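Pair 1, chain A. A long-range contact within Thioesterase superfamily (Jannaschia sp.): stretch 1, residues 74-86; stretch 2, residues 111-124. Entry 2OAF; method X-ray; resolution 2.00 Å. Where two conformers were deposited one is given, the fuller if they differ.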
# COMPACT_ATOMS: atom_id res chain seq x y z
N VAL A 74 4.67 13.16 14.16
CA VAL A 74 5.81 12.94 15.06
C VAL A 74 5.58 11.73 15.99
O VAL A 74 6.53 11.19 16.53
CB VAL A 74 6.19 14.19 15.86
CG1 VAL A 74 6.75 15.27 14.93
CG2 VAL A 74 5.01 14.73 16.66
N ARG A 75 4.33 11.30 16.14
CA ARG A 75 4.02 10.10 16.90
C ARG A 75 2.69 9.49 16.50
O ARG A 75 1.74 10.20 16.10
CB ARG A 75 4.00 10.41 18.40
CG ARG A 75 3.63 9.20 19.30
CD ARG A 75 3.86 9.55 20.79
NE ARG A 75 3.25 8.53 21.66
CZ ARG A 75 3.83 7.37 21.99
NH1 ARG A 75 5.04 7.08 21.56
NH2 ARG A 75 3.18 6.51 22.77
N LEU A 76 2.63 8.17 16.57
CA LEU A 76 1.34 7.47 16.50
C LEU A 76 1.32 6.26 17.45
O LEU A 76 2.37 5.62 17.70
CB LEU A 76 1.02 7.09 15.08
CG LEU A 76 1.75 5.98 14.33
CD1 LEU A 76 1.25 4.65 14.72
CD2 LEU A 76 1.48 6.17 12.82
N GLU A 77 0.16 5.98 18.00
CA GLU A 77 -0.01 4.77 18.80
C GLU A 77 -1.39 4.24 18.57
O GLU A 77 -2.36 5.03 18.39
CB GLU A 77 0.23 5.00 20.30
CG GLU A 77 -0.68 5.99 20.95
CD GLU A 77 -0.57 6.01 22.48
OE1 GLU A 77 -0.73 4.94 23.13
OE2 GLU A 77 -0.35 7.11 23.03
N MSE A 78 -1.47 2.91 18.49
CA MSE A 78 -2.74 2.21 18.20
C MSE A 78 -2.83 0.98 19.05
O MSE A 78 -1.84 0.27 19.20
CB MSE A 78 -2.84 1.83 16.73
CG MSE A 78 -2.66 3.02 15.79
SE MSE A 78 -2.96 2.61 13.94
CE MSE A 78 -4.85 2.22 13.99
N ASP A 79 -4.02 0.74 19.62
CA ASP A 79 -4.36 -0.52 20.25
C ASP A 79 -5.37 -1.21 19.39
O ASP A 79 -6.34 -0.57 18.97
CB ASP A 79 -4.94 -0.30 21.64
CG ASP A 79 -3.94 0.26 22.63
OD1 ASP A 79 -2.73 0.06 22.47
OD2 ASP A 79 -4.39 0.89 23.61
N PHE A 80 -5.15 -2.49 19.11
CA PHE A 80 -6.02 -3.30 18.24
C PHE A 80 -6.82 -4.28 19.13
O PHE A 80 -6.23 -5.15 19.76
CB PHE A 80 -5.18 -4.03 17.22
CG PHE A 80 -4.24 -3.12 16.47
CD1 PHE A 80 -4.71 -2.27 15.52
CD2 PHE A 80 -2.89 -3.12 16.75
CE1 PHE A 80 -3.85 -1.39 14.87
CE2 PHE A 80 -2.03 -2.30 16.07
CZ PHE A 80 -2.53 -1.42 15.13
N LYS A 81 -8.14 -4.11 19.17
CA LYS A 81 -8.99 -4.82 20.15
C LYS A 81 -9.80 -5.91 19.50
O LYS A 81 -10.17 -6.87 20.15
CB LYS A 81 -9.95 -3.84 20.83
CG LYS A 81 -9.29 -2.59 21.42
CD LYS A 81 -8.55 -2.88 22.70
CE LYS A 81 -8.39 -1.59 23.57
NZ LYS A 81 -7.70 -1.77 24.91
N SER A 82 -10.12 -5.73 18.23
CA SER A 82 -10.96 -6.67 17.53
C SER A 82 -10.62 -6.56 16.03
O SER A 82 -10.24 -5.49 15.56
CB SER A 82 -12.45 -6.33 17.80
OG SER A 82 -13.29 -7.37 17.39
N PRO A 83 -10.72 -7.66 15.29
CA PRO A 83 -10.36 -7.63 13.88
C PRO A 83 -11.27 -6.78 13.00
O PRO A 83 -12.48 -6.70 13.23
CB PRO A 83 -10.56 -9.08 13.44
CG PRO A 83 -10.58 -9.85 14.64
CD PRO A 83 -11.13 -9.00 15.71
N VAL A 84 -10.67 -6.20 11.98
CA VAL A 84 -11.40 -5.41 11.01
C VAL A 84 -11.63 -6.31 9.76
O VAL A 84 -10.71 -6.98 9.30
CB VAL A 84 -10.61 -4.17 10.64
CG1 VAL A 84 -11.24 -3.50 9.45
CG2 VAL A 84 -10.53 -3.17 11.88
N THR A 85 -12.86 -6.36 9.27
CA THR A 85 -13.16 -7.19 8.07
C THR A 85 -14.00 -6.43 7.06
O THR A 85 -14.55 -5.38 7.34
CB THR A 85 -13.92 -8.46 8.41
OG1 THR A 85 -15.30 -8.13 8.65
CG2 THR A 85 -13.31 -9.19 9.61
N PRO A 86 -14.12 -6.97 5.85
CA PRO A 86 -15.05 -6.39 4.89
C PRO A 86 -16.54 -6.59 5.15
O PRO A 86 -17.33 -6.14 4.32
CB PRO A 86 -14.70 -7.10 3.57
CG PRO A 86 -13.35 -7.65 3.77
CD PRO A 86 -13.36 -8.06 5.22
N VAL A 111 -14.50 1.60 14.34
CA VAL A 111 -15.64 0.86 14.90
C VAL A 111 -16.40 0.16 13.80
O VAL A 111 -16.67 0.77 12.76
CB VAL A 111 -16.59 1.85 15.62
CG1 VAL A 111 -17.74 1.08 16.26
CG2 VAL A 111 -15.80 2.66 16.68
N GLN A 112 -16.67 -1.13 13.99
CA GLN A 112 -17.41 -1.92 13.00
C GLN A 112 -18.59 -2.60 13.64
O GLN A 112 -18.42 -3.40 14.56
CB GLN A 112 -16.51 -2.99 12.36
CG GLN A 112 -15.61 -2.47 11.29
CD GLN A 112 -15.13 -3.54 10.34
OE1 GLN A 112 -14.71 -4.62 10.76
NE2 GLN A 112 -15.12 -3.22 9.05
N ASP A 113 -19.79 -2.28 13.16
CA ASP A 113 -21.00 -2.79 13.77
C ASP A 113 -21.02 -2.52 15.27
O ASP A 113 -21.45 -3.35 16.09
CB ASP A 113 -21.16 -4.25 13.45
CG ASP A 113 -22.50 -4.56 12.86
OD1 ASP A 113 -23.06 -3.65 12.22
OD2 ASP A 113 -22.96 -5.69 13.01
N GLY A 114 -20.58 -1.31 15.63
CA GLY A 114 -20.52 -0.87 17.03
C GLY A 114 -19.43 -1.42 17.91
O GLY A 114 -19.30 -0.99 19.06
N VAL A 115 -18.64 -2.36 17.39
CA VAL A 115 -17.49 -2.90 18.10
C VAL A 115 -16.27 -2.03 17.83
O VAL A 115 -15.93 -1.78 16.66
CB VAL A 115 -17.15 -4.34 17.61
CG1 VAL A 115 -15.95 -4.93 18.40
CG2 VAL A 115 -18.38 -5.26 17.71
N THR A 116 -15.58 -1.60 18.88
CA THR A 116 -14.37 -0.81 18.71
C THR A 116 -13.22 -1.75 18.39
O THR A 116 -12.76 -2.52 19.22
CB THR A 116 -14.06 -0.01 19.97
OG1 THR A 116 -15.15 0.87 20.20
CG2 THR A 116 -12.76 0.81 19.80
N CYS A 117 -12.81 -1.71 17.13
CA CYS A 117 -11.76 -2.59 16.63
C CYS A 117 -10.39 -2.04 16.97
O CYS A 117 -9.46 -2.82 17.25
CB CYS A 117 -11.90 -2.77 15.13
SG CYS A 117 -13.50 -3.52 14.74
N PHE A 118 -10.21 -0.73 16.85
CA PHE A 118 -8.94 -0.12 17.24
C PHE A 118 -9.12 1.29 17.77
O PHE A 118 -10.10 1.96 17.48
CB PHE A 118 -7.89 -0.14 16.12
CG PHE A 118 -8.25 0.71 14.91
CD1 PHE A 118 -8.13 2.08 14.94
CD2 PHE A 118 -8.67 0.11 13.75
CE1 PHE A 118 -8.46 2.86 13.83
CE2 PHE A 118 -8.95 0.87 12.61
CZ PHE A 118 -8.86 2.26 12.67
N VAL A 119 -8.19 1.70 18.61
CA VAL A 119 -8.19 3.02 19.20
C VAL A 119 -6.80 3.57 18.93
O VAL A 119 -5.80 2.91 19.20
CB VAL A 119 -8.57 2.98 20.71
CG1 VAL A 119 -9.75 1.97 20.95
CG2 VAL A 119 -7.40 2.61 21.56
N GLY A 120 -6.73 4.75 18.34
CA GLY A 120 -5.44 5.36 18.04
C GLY A 120 -5.33 6.83 18.45
O GLY A 120 -6.32 7.55 18.51
N ALA A 121 -4.09 7.27 18.68
CA ALA A 121 -3.77 8.68 18.92
C ALA A 121 -2.58 9.06 18.02
O ALA A 121 -1.59 8.33 17.94
CB ALA A 121 -3.45 8.92 20.40
N PHE A 122 -2.70 10.18 17.34
CA PHE A 122 -1.80 10.57 16.26
C PHE A 122 -1.43 12.03 16.42
O PHE A 122 -2.30 12.89 16.42
CB PHE A 122 -2.52 10.38 14.93
CG PHE A 122 -3.06 8.98 14.73
CD1 PHE A 122 -4.31 8.61 15.22
CD2 PHE A 122 -2.32 8.05 14.04
CE1 PHE A 122 -4.80 7.33 15.02
CE2 PHE A 122 -2.80 6.76 13.84
CZ PHE A 122 -4.04 6.40 14.36
N THR A 123 -0.14 12.31 16.55
CA THR A 123 0.35 13.63 16.89
C THR A 123 1.17 14.19 15.74
O THR A 123 2.06 13.50 15.20
CB THR A 123 1.23 13.58 18.15
OG1 THR A 123 0.49 12.95 19.20
CG2 THR A 123 1.64 15.00 18.58
N CYS A 124 0.82 15.40 15.33
CA CYS A 124 1.43 16.14 14.24
C CYS A 124 2.00 17.46 14.76
O CYS A 124 1.46 18.02 15.69
CB CYS A 124 0.35 16.50 13.23
SG CYS A 124 -0.43 15.03 12.52
O HOH W 1 -15.72 -6.56 12.40

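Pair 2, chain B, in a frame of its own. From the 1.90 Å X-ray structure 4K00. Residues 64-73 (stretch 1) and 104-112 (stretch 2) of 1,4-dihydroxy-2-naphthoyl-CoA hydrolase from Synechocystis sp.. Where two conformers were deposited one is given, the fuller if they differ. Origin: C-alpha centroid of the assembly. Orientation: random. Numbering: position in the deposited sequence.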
# COMPACT_ATOMS: atom_id res chain seq x y z
N ALA B 64 11.17 -14.30 0.87
CA ALA B 64 11.10 -13.53 -0.35
C ALA B 64 12.46 -12.92 -0.63
O ALA B 64 13.20 -12.57 0.31
CB ALA B 64 10.04 -12.44 -0.24
N SER B 65 12.80 -12.81 -1.91
CA SER B 65 13.96 -12.03 -2.30
C SER B 65 13.73 -11.42 -3.67
O SER B 65 12.94 -11.92 -4.47
CB SER B 65 15.22 -12.90 -2.33
OG SER B 65 15.19 -13.81 -3.41
N ILE B 66 14.44 -10.33 -3.92
CA ILE B 66 14.32 -9.62 -5.19
C ILE B 66 15.58 -8.81 -5.46
O ILE B 66 16.13 -8.20 -4.55
CB ILE B 66 13.05 -8.74 -5.23
CG1 ILE B 66 12.91 -8.00 -6.56
CG2 ILE B 66 13.03 -7.73 -4.08
CD1 ILE B 66 11.46 -7.65 -6.87
N ASP B 67 16.07 -8.86 -6.71
CA ASP B 67 17.16 -8.00 -7.15
C ASP B 67 16.70 -7.07 -8.26
O ASP B 67 15.95 -7.48 -9.15
CB ASP B 67 18.32 -8.85 -7.68
CG ASP B 67 18.84 -9.84 -6.66
OD1 ASP B 67 19.32 -9.43 -5.59
OD2 ASP B 67 18.75 -11.04 -6.93
N PHE B 68 17.15 -5.82 -8.21
CA PHE B 68 16.70 -4.79 -9.14
C PHE B 68 17.83 -4.44 -10.09
O PHE B 68 18.96 -4.18 -9.66
CB PHE B 68 16.21 -3.56 -8.38
CG PHE B 68 15.15 -3.87 -7.37
CD1 PHE B 68 13.82 -3.95 -7.74
CD2 PHE B 68 15.49 -4.13 -6.04
CE1 PHE B 68 12.85 -4.26 -6.80
CE2 PHE B 68 14.52 -4.45 -5.11
CZ PHE B 68 13.20 -4.50 -5.48
N PHE B 69 17.52 -4.45 -11.39
CA PHE B 69 18.50 -4.21 -12.43
C PHE B 69 18.27 -2.85 -13.10
O PHE B 69 19.22 -2.18 -13.50
CB PHE B 69 18.44 -5.35 -13.46
CG PHE B 69 18.62 -6.71 -12.87
CD1 PHE B 69 19.73 -7.00 -12.09
CD2 PHE B 69 17.69 -7.71 -13.09
CE1 PHE B 69 19.90 -8.25 -11.53
CE2 PHE B 69 17.86 -8.97 -12.54
CZ PHE B 69 18.96 -9.23 -11.75
N ALA B 70 17.01 -2.46 -13.23
CA ALA B 70 16.68 -1.23 -13.95
C ALA B 70 15.29 -0.75 -13.53
O ALA B 70 14.44 -1.57 -13.17
CB ALA B 70 16.73 -1.48 -15.45
N PRO B 71 15.05 0.57 -13.57
CA PRO B 71 13.80 1.13 -13.06
C PRO B 71 12.66 1.05 -14.05
O PRO B 71 12.89 0.84 -15.25
CB PRO B 71 14.17 2.59 -12.78
CG PRO B 71 15.23 2.90 -13.80
CD PRO B 71 16.01 1.62 -13.98
N ALA B 72 11.44 1.19 -13.56
CA ALA B 72 10.28 1.43 -14.40
C ALA B 72 9.56 2.70 -13.97
O ALA B 72 9.83 3.24 -12.90
CB ALA B 72 9.34 0.23 -14.33
N HIS B 73 8.67 3.19 -14.83
CA HIS B 73 7.99 4.45 -14.62
C HIS B 73 6.48 4.27 -14.78
O HIS B 73 6.02 3.28 -15.35
CB HIS B 73 8.49 5.52 -15.60
CG HIS B 73 9.97 5.74 -15.54
ND1 HIS B 73 10.87 4.96 -16.23
CD2 HIS B 73 10.70 6.67 -14.88
CE1 HIS B 73 12.10 5.39 -15.99
NE2 HIS B 73 12.02 6.42 -15.17
N ALA B 104 11.43 -5.87 -23.72
CA ALA B 104 11.91 -7.08 -23.05
C ALA B 104 13.09 -6.82 -22.11
O ALA B 104 13.72 -7.75 -21.62
CB ALA B 104 12.27 -8.16 -24.06
N GLN B 105 13.39 -5.55 -21.84
CA GLN B 105 14.38 -5.22 -20.83
C GLN B 105 14.02 -5.86 -19.49
O GLN B 105 12.93 -5.64 -18.97
CB GLN B 105 14.46 -3.70 -20.64
CG GLN B 105 15.50 -3.27 -19.63
CD GLN B 105 15.48 -1.78 -19.37
OE1 GLN B 105 14.44 -1.12 -19.50
NE2 GLN B 105 16.62 -1.24 -19.00
N LEU B 106 14.96 -6.62 -18.93
CA LEU B 106 14.82 -7.20 -17.60
C LEU B 106 15.01 -6.16 -16.50
O LEU B 106 16.08 -5.54 -16.37
CB LEU B 106 15.84 -8.33 -17.41
CG LEU B 106 15.76 -9.08 -16.08
CD1 LEU B 106 14.51 -9.94 -16.01
CD2 LEU B 106 17.01 -9.92 -15.90
N LEU B 107 13.98 -5.98 -15.69
CA LEU B 107 13.99 -4.99 -14.62
C LEU B 107 14.39 -5.59 -13.26
O LEU B 107 15.07 -4.95 -12.46
CB LEU B 107 12.62 -4.35 -14.52
CG LEU B 107 12.09 -3.73 -15.81
CD1 LEU B 107 10.69 -3.18 -15.59
CD2 LEU B 107 13.05 -2.65 -16.29
N ALA B 108 13.94 -6.82 -13.01
CA ALA B 108 14.10 -7.45 -11.70
C ALA B 108 13.93 -8.96 -11.80
O ALA B 108 13.23 -9.45 -12.68
CB ALA B 108 13.10 -6.88 -10.69
N ARG B 109 14.58 -9.68 -10.89
CA ARG B 109 14.30 -11.10 -10.67
C ARG B 109 13.94 -11.28 -9.19
O ARG B 109 14.40 -10.52 -8.34
CB ARG B 109 15.53 -11.96 -11.00
CG ARG B 109 16.66 -11.82 -9.98
CD ARG B 109 17.86 -12.71 -10.29
NE ARG B 109 18.93 -12.48 -9.32
CZ ARG B 109 20.09 -13.12 -9.30
NH1 ARG B 109 20.36 -14.05 -10.20
NH2 ARG B 109 20.98 -12.84 -8.36
N ALA B 110 13.11 -12.27 -8.89
CA ALA B 110 12.66 -12.48 -7.52
C ALA B 110 12.33 -13.95 -7.26
O ALA B 110 12.17 -14.75 -8.20
CB ALA B 110 11.44 -11.61 -7.21
N GLN B 111 12.24 -14.29 -5.98
CA GLN B 111 11.76 -15.60 -5.53
C GLN B 111 10.87 -15.41 -4.32
O GLN B 111 11.11 -14.52 -3.50
CB GLN B 111 12.92 -16.49 -5.15
CG GLN B 111 13.76 -16.96 -6.32
CD GLN B 111 14.71 -18.09 -5.94
OE1 GLN B 111 15.01 -18.29 -4.76
NE2 GLN B 111 15.20 -18.81 -6.95
N THR B 112 9.80 -16.21 -4.23
CA THR B 112 9.05 -16.35 -2.99
C THR B 112 8.88 -17.84 -2.67
O THR B 112 8.70 -18.65 -3.56
CB THR B 112 7.67 -15.66 -3.07
OG1 THR B 112 6.89 -16.20 -4.14
CG2 THR B 112 7.81 -14.15 -3.27
O HOH W 2 15.89 -16.39 -2.83
O HOH W 3 12.55 0.51 -17.87

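Both pairs are two-stranded antiparallel ladders that end in the same way, and their central backbones superpose with an RMSD of 0.3 Å. The strand directions lie 165° apart in pair 1 and 175° in pair 2, with the axes approaching to 4.6 Å in each. The shared register is strict: Glu77(A) and Asp79(A), matching Ser65(B) and Asp67(B), exchange paired backbone hydrogen bonds with Ala121(A) and Val119(A), or with Gln111(B) and Arg109(B). Between them fall the non-hydrogen-bonded pairs, Met78(A) with Gly120(A) and Ile66(B) with Ala110(B), where the CA atoms come as close as 4.2 and 4.0 Å.

The ladder closes on one carbonyl that serves two amides. In pair 1, Cys117(A) O accepts from Lys81(A) N at 2.7 Å and from Ser82(A) N at 3.1 Å; in pair 2, Leu107(B) O accepts from Phe69(B) N at 2.7 Å and from Ala70(B) N at 3.2 Å. Psi near -40° at Cys117(A) and Leu107(B), and near -30° at Lys81(A) and Phe69(B), breaks the regular strand alternation at this point, and a matched proline, Pro83(A) or Pro71(B), follows in each.

On the face carrying Met78(A) or Ile66(B), the two proteins distribute bulk differently. Pair 1 places large rings at Phe118(A) and Phe122(A) around Gly120(A). A CB on that glycine would clash with Phe122(A) CE1, so the bare backbone leaves room for the ring. Selenomethionine Met78(A) bridges both aromatics: its CE lies over the face of Phe118(A), 3.4 Å from CD1, while its CG is 3.9 Å from Phe122(A) CZ. Pair 2 replaces this glycine flanked by rings with Ala108(B), Ala110(B) and Thr112(B). Here branched Ile66(B) packs on two methyls, its CB 3.8 Å from Ala110(B) CB and its CD1 4.2 Å from Ala108(B) CB. The matched ring, Phe80(A) or Phe68(B), occupies nearly the same place, meeting Phe118(A) CB at 3.9 Å from its CD1 in pair 1 and Ala108(B) CB at 4.2 Å from its CD1 in pair 2.

The opposite face shows one aspartate used in two ways. Asp79(A) CB packs 3.8 Å from Val119(A) CG2, whereas Asp67(B) OD2 forms a salt bridge with Arg109(B) NE at 2.8 Å. Nearby, a water links Ser65(B) OG to Gln111(B) OE1, at 2.7 and 2.8 Å; the matched Glu77(A) and Ala121(A) instead bring CG and CB to 4.1 Å.

Beyond the double-acceptor carbonyl, side-chain size is traded between the two stretches. Val84(A) CG2 reaches Cys117(A) CB at 3.5 Å, while the smaller Ala72(B) CB is met by the longer Leu107(B), whose CD1 lies 3.9 Å away. In pair 1 the loop is held by a polar clasp: Gln112(A) OE1 accepts from Thr85(A) N at 2.9 Å, and Gln112(A) NE2 donates to Thr85(A) O at 2.8 Å. The rule is a fixed hydrogen-bond frame with negotiable side-chain volume.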